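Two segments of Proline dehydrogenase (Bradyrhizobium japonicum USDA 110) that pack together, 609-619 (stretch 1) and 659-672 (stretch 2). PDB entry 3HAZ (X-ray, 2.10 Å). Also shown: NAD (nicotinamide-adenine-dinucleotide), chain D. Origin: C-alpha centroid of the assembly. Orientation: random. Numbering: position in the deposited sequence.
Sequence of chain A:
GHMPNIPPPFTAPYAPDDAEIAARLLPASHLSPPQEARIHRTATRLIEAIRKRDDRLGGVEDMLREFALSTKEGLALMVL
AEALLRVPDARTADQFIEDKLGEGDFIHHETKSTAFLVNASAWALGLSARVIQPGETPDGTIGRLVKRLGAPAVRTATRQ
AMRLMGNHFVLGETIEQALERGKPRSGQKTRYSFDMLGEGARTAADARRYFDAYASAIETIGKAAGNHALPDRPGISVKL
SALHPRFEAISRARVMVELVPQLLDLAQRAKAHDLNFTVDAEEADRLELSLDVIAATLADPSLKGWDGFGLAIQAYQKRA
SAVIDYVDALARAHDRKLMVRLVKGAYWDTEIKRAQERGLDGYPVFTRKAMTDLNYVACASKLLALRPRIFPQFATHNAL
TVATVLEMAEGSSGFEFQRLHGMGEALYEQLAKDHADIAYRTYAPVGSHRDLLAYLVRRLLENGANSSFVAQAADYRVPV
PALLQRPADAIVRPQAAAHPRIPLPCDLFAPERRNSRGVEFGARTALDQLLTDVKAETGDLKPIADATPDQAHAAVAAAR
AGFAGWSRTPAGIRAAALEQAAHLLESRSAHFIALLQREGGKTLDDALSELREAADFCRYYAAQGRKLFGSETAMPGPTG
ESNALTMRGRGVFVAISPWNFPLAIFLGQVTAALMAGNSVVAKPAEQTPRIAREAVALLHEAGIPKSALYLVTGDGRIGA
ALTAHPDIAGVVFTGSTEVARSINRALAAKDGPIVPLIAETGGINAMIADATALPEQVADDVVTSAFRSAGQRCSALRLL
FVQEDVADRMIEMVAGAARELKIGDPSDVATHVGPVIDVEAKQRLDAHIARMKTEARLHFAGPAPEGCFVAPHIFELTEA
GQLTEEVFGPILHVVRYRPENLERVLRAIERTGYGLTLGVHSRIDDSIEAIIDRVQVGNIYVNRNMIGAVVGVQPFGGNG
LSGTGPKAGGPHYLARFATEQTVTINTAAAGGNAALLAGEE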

# COMPACT_ATOMS: atom_id res chain seq x y z
N SER A 609 31.57 -6.66 -29.39
CA SER A 609 31.45 -6.77 -27.95
C SER A 609 32.08 -5.57 -27.23
O SER A 609 31.52 -5.08 -26.24
CB SER A 609 32.08 -8.07 -27.45
OG SER A 609 32.25 -8.04 -26.05
N GLU A 610 33.22 -5.09 -27.70
CA GLU A 610 33.86 -3.93 -27.08
C GLU A 610 33.03 -2.67 -27.33
O GLU A 610 32.85 -1.85 -26.42
CB GLU A 610 35.30 -3.73 -27.55
CG GLU A 610 35.92 -2.46 -26.98
CD GLU A 610 37.45 -2.41 -27.04
OE1 GLU A 610 38.06 -3.23 -27.76
OE2 GLU A 610 38.03 -1.53 -26.37
N LEU A 611 32.51 -2.52 -28.54
CA LEU A 611 31.63 -1.40 -28.85
C LEU A 611 30.44 -1.39 -27.88
O LEU A 611 30.13 -0.36 -27.29
CB LEU A 611 31.15 -1.45 -30.31
CG LEU A 611 30.29 -0.29 -30.85
CD1 LEU A 611 28.87 -0.31 -30.29
CD2 LEU A 611 30.94 1.06 -30.57
N ARG A 612 29.78 -2.53 -27.73
CA ARG A 612 28.67 -2.64 -26.78
C ARG A 612 29.09 -2.22 -25.37
O ARG A 612 28.39 -1.45 -24.70
CB ARG A 612 28.09 -4.06 -26.75
CG ARG A 612 27.24 -4.43 -27.97
CD ARG A 612 26.51 -5.76 -27.76
NE ARG A 612 25.48 -5.65 -26.72
CZ ARG A 612 24.97 -6.69 -26.06
NH1 ARG A 612 25.38 -7.92 -26.32
NH2 ARG A 612 24.04 -6.49 -25.14
N GLU A 613 30.23 -2.73 -24.92
CA GLU A 613 30.75 -2.44 -23.58
C GLU A 613 30.99 -0.94 -23.37
O GLU A 613 30.70 -0.40 -22.30
CB GLU A 613 32.06 -3.21 -23.36
CG GLU A 613 32.63 -3.11 -21.96
CD GLU A 613 33.95 -3.83 -21.81
OE1 GLU A 613 34.39 -4.48 -22.78
OE2 GLU A 613 34.56 -3.76 -20.72
N ALA A 614 31.52 -0.28 -24.39
CA ALA A 614 31.78 1.16 -24.32
C ALA A 614 30.48 1.91 -24.08
O ALA A 614 30.41 2.77 -23.20
CB ALA A 614 32.46 1.65 -25.60
N ALA A 615 29.44 1.58 -24.85
CA ALA A 615 28.13 2.21 -24.69
C ALA A 615 27.50 1.85 -23.36
O ALA A 615 26.83 2.67 -22.75
CB ALA A 615 27.21 1.83 -25.84
N ASP A 616 27.69 0.61 -22.92
CA ASP A 616 27.18 0.18 -21.61
C ASP A 616 27.83 1.00 -20.48
O ASP A 616 27.17 1.40 -19.52
CB ASP A 616 27.43 -1.32 -21.38
CG ASP A 616 26.56 -2.21 -22.29
OD1 ASP A 616 25.58 -1.73 -22.88
OD2 ASP A 616 26.87 -3.42 -22.38
N PHE A 617 29.14 1.23 -20.59
CA PHE A 617 29.83 2.03 -19.58
C PHE A 617 29.17 3.41 -19.46
O PHE A 617 28.90 3.88 -18.36
CB PHE A 617 31.30 2.21 -19.93
CG PHE A 617 32.20 1.16 -19.35
CD1 PHE A 617 33.11 0.48 -20.15
CD2 PHE A 617 32.16 0.85 -18.00
CE1 PHE A 617 33.94 -0.49 -19.63
CE2 PHE A 617 32.98 -0.12 -17.47
CZ PHE A 617 33.88 -0.79 -18.28
N CYS A 618 28.90 4.05 -20.60
CA CYS A 618 28.31 5.38 -20.61
C CYS A 618 26.94 5.41 -19.93
O CYS A 618 26.67 6.28 -19.10
CB CYS A 618 28.19 5.90 -22.04
SG CYS A 618 29.77 6.18 -22.88
N ARG A 619 26.09 4.46 -20.29
CA ARG A 619 24.73 4.44 -19.75
C ARG A 619 24.71 4.07 -18.27
O ARG A 619 23.95 4.63 -17.49
CB ARG A 619 23.83 3.51 -20.56
CG ARG A 619 23.69 3.92 -22.02
CD ARG A 619 22.46 3.31 -22.68
NE ARG A 619 22.36 3.73 -24.08
CZ ARG A 619 22.81 3.02 -25.10
NH1 ARG A 619 23.39 1.84 -24.89
NH2 ARG A 619 22.69 3.48 -26.34
N TRP A 659 46.12 -1.02 -24.51
CA TRP A 659 45.84 -1.22 -25.93
C TRP A 659 44.81 -2.33 -26.20
O TRP A 659 44.28 -2.43 -27.30
CB TRP A 659 47.14 -1.54 -26.67
CG TRP A 659 47.91 -2.66 -26.03
CD1 TRP A 659 48.96 -2.55 -25.17
CD2 TRP A 659 47.66 -4.07 -26.19
NE1 TRP A 659 49.39 -3.80 -24.78
CE2 TRP A 659 48.61 -4.75 -25.40
CE3 TRP A 659 46.74 -4.81 -26.94
CZ2 TRP A 659 48.66 -6.14 -25.33
CZ3 TRP A 659 46.80 -6.20 -26.87
CH2 TRP A 659 47.75 -6.85 -26.07
N ASN A 660 44.54 -3.17 -25.20
CA ASN A 660 43.74 -4.38 -25.44
C ASN A 660 42.23 -4.14 -25.46
O ASN A 660 41.49 -4.89 -26.10
CB ASN A 660 44.12 -5.50 -24.48
CG ASN A 660 43.75 -5.19 -23.04
OD1 ASN A 660 43.74 -4.03 -22.62
ND2 ASN A 660 43.46 -6.23 -22.27
N PHE A 661 41.79 -3.09 -24.76
CA PHE A 661 40.43 -2.58 -24.89
C PHE A 661 40.52 -1.07 -25.08
O PHE A 661 40.19 -0.30 -24.18
CB PHE A 661 39.59 -2.92 -23.66
CG PHE A 661 39.28 -4.39 -23.53
CD1 PHE A 661 40.08 -5.23 -22.77
CD2 PHE A 661 38.19 -4.94 -24.20
CE1 PHE A 661 39.79 -6.57 -22.66
CE2 PHE A 661 37.90 -6.29 -24.09
CZ PHE A 661 38.70 -7.10 -23.32
N PRO A 662 40.96 -0.66 -26.28
CA PRO A 662 41.37 0.71 -26.62
C PRO A 662 40.20 1.67 -26.62
O PRO A 662 40.39 2.88 -26.59
CB PRO A 662 41.91 0.58 -28.05
CG PRO A 662 41.93 -0.86 -28.38
CD PRO A 662 40.99 -1.55 -27.44
N LEU A 663 38.99 1.12 -26.70
CA LEU A 663 37.80 1.95 -26.71
C LEU A 663 37.03 1.89 -25.39
O LEU A 663 36.75 2.93 -24.80
CB LEU A 663 36.87 1.56 -27.87
CG LEU A 663 35.54 2.31 -27.87
CD1 LEU A 663 35.80 3.78 -28.08
CD2 LEU A 663 34.59 1.76 -28.94
N ALA A 664 36.70 0.69 -24.94
CA ALA A 664 35.79 0.54 -23.79
C ALA A 664 36.43 0.92 -22.46
O ALA A 664 35.81 1.59 -21.64
CB ALA A 664 35.20 -0.87 -23.73
N ILE A 665 37.65 0.46 -22.23
CA ILE A 665 38.34 0.78 -20.99
C ILE A 665 38.76 2.24 -21.02
O ILE A 665 38.70 2.94 -20.00
CB ILE A 665 39.57 -0.12 -20.78
CG1 ILE A 665 39.11 -1.51 -20.34
CG2 ILE A 665 40.51 0.48 -19.73
CD1 ILE A 665 40.25 -2.44 -20.03
N PHE A 666 39.16 2.71 -22.20
CA PHE A 666 39.44 4.12 -22.39
C PHE A 666 38.25 4.97 -21.96
O PHE A 666 38.39 5.86 -21.12
CB PHE A 666 39.79 4.42 -23.85
CG PHE A 666 39.97 5.89 -24.13
CD1 PHE A 666 41.19 6.50 -23.90
CD2 PHE A 666 38.91 6.66 -24.59
CE1 PHE A 666 41.36 7.86 -24.13
CE2 PHE A 666 39.07 8.02 -24.82
CZ PHE A 666 40.29 8.62 -24.59
N LEU A 667 37.08 4.67 -22.53
CA LEU A 667 35.87 5.44 -22.25
C LEU A 667 35.30 5.19 -20.86
O LEU A 667 34.76 6.09 -20.23
CB LEU A 667 34.79 5.15 -23.30
CG LEU A 667 34.95 5.92 -24.61
CD1 LEU A 667 33.84 5.56 -25.59
CD2 LEU A 667 34.95 7.42 -24.33
N GLY A 668 35.42 3.95 -20.38
CA GLY A 668 34.96 3.62 -19.05
C GLY A 668 35.62 4.52 -18.01
O GLY A 668 34.94 5.18 -17.23
N GLN A 669 36.95 4.56 -18.03
CA GLN A 669 37.70 5.36 -17.07
C GLN A 669 37.40 6.85 -17.24
O GLN A 669 37.23 7.57 -16.26
CB GLN A 669 39.20 5.11 -17.24
CG GLN A 669 39.60 3.66 -17.01
CD GLN A 669 41.09 3.47 -16.93
OE1 GLN A 669 41.58 2.75 -16.06
NE2 GLN A 669 41.83 4.11 -17.83
N VAL A 670 37.33 7.30 -18.49
CA VAL A 670 37.15 8.72 -18.77
C VAL A 670 35.77 9.23 -18.36
O VAL A 670 35.66 10.24 -17.66
CB VAL A 670 37.43 9.04 -20.25
CG1 VAL A 670 36.96 10.45 -20.59
CG2 VAL A 670 38.92 8.88 -20.55
N THR A 671 34.72 8.52 -18.76
CA THR A 671 33.35 8.92 -18.45
C THR A 671 33.05 8.80 -16.95
O THR A 671 32.24 9.55 -16.43
CB THR A 671 32.30 8.11 -19.25
OG1 THR A 671 32.44 6.71 -18.97
CG2 THR A 671 32.46 8.35 -20.75
N ALA A 672 33.69 7.86 -16.27
CA ALA A 672 33.52 7.76 -14.82
C ALA A 672 34.02 9.03 -14.14
O ALA A 672 33.31 9.64 -13.35
CB ALA A 672 34.26 6.56 -14.28
PA NAD D . 51.35 -1.14 -19.62
O1A NAD D . 51.77 -1.14 -18.04
O2A NAD D . 52.47 -1.63 -20.44
O5B NAD D . 50.99 0.44 -20.04
C5B NAD D . 49.62 0.82 -20.17
C4B NAD D . 49.47 2.35 -20.15
O4B NAD D . 50.32 3.05 -19.17
C3B NAD D . 49.85 3.08 -21.50
O3B NAD D . 48.97 4.01 -22.06
C2B NAD D . 51.31 3.45 -21.24
O2B NAD D . 52.03 4.20 -22.19
C1B NAD D . 51.21 3.93 -19.85
N9A NAD D . 52.52 3.94 -19.19
C8A NAD D . 53.59 3.16 -19.47
N7A NAD D . 54.64 3.52 -18.57
C5A NAD D . 54.15 4.54 -17.72
C6A NAD D . 54.74 5.25 -16.68
N6A NAD D . 56.12 4.95 -16.30
N1A NAD D . 54.04 6.20 -16.02
C2A NAD D . 52.74 6.48 -16.39
N3A NAD D . 52.15 5.79 -17.41
C4A NAD D . 52.87 4.82 -18.08
O3 NAD D . 49.97 -2.06 -19.87
PN NAD D . 49.56 -2.54 -21.41
O1N NAD D . 50.88 -3.26 -22.13
O2N NAD D . 49.12 -1.39 -22.20
O5D NAD D . 48.31 -3.65 -21.35
C5D NAD D . 48.56 -4.96 -20.84
C4D NAD D . 48.37 -5.05 -19.31
O4D NAD D . 47.22 -4.29 -18.73
C3D NAD D . 48.30 -6.47 -18.59
O3D NAD D . 49.23 -6.78 -17.59
C2D NAD D . 46.79 -6.52 -18.25
O2D NAD D . 46.24 -7.61 -17.54
C1D NAD D . 46.54 -5.13 -17.82
N1N NAD D . 45.10 -4.87 -17.92
C2N NAD D . 44.29 -5.07 -16.78
C3N NAD D . 42.85 -4.83 -16.87
C7N NAD D . 41.97 -5.03 -15.62
O7N NAD D . 40.86 -4.64 -15.63
N7N NAD D . 42.55 -5.56 -14.41
C4N NAD D . 42.25 -4.39 -18.15
C5N NAD D . 43.06 -4.20 -19.28
C6N NAD D . 44.52 -4.43 -19.19

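Two helices, 609-619 and 664-672, run side by side with their N-to-C directions only 6° apart and their axes 8.5 Å apart at closest approach. Small residues sit where the backbones are nearest: the CA atoms of Ala614 and Ala664 lie 4.1 Å from each other, and farther on the CA of Gly668 lies 5.4 Å from the CA of Phe617.

The polar anchor is Glu610, whose side chain reaches the start of the second helix. With chi1 at 176° and chi2 at 162°, both t, the chain is extended from a CA-to-CB bond that points toward the other stretch, and its carboxylate arrives at backbone amides. Glu610 OE2 accepts hydrogen bonds from Leu663 N at 2.8 Å and from Ala664 N at 3.0 Å. Amides at the beginning of a helix lack partners from a preceding turn, and a carboxylate, able to accept more than one hydrogen bond, suits them well. The exact position of OE2 is less certain than usual, because it is modelled too close to a neighbour. Glu610 OE1 is hydrogen-bonded elsewhere in the structure, so this buried acid has partners for both oxygens.

Ala664 is the central knob, its methyl group seated among Glu610, Glu613, Ala614 and Phe617. Glu613, also t at chi1 and chi2, forms part of the wall: its CD lies 3.7 Å from Ala664 CB. The aliphatic part of Glu610 contributes too, its CG lying 3.7 Å from Ala664 CB. A methyl fills this pocket while letting the backbones stay close.

Beside it, Ala614 CB meets Leu663 CG at 3.9 Å and Leu667 CD1 at 4.1 Å. Leu663 adopts t at chi1 and p at chi2, a common leucine combination, and its CD2 also meets Leu611 CD2 at 4.1 Å. The CA-to-CB bond of Leu611 points away, but its t, m conformation brings the end of the side chain nearer, allowing that contact.

One turn onward, Phe617 has chi1 at -91°, between wells, and in this conformation one ring face lies over Gly668. Gly668 CA is 3.9 Å from the Phe617 ring centroid and 21° off its normal, a CH-pi contact. Glycine suits the place because an ideal CB would come a tight 3.1 Å from Phe617 CD1.

Farther along, Cys618 SG, with chi1 in m, touches Thr671 CG2 at 4.1 Å. Thr671 takes p at chi1, and its OG1 donates a hydrogen bond to Leu667 O at 2.7 Å. The hydroxyl is thus satisfied within its own helix, while the methyl packs against sulfur.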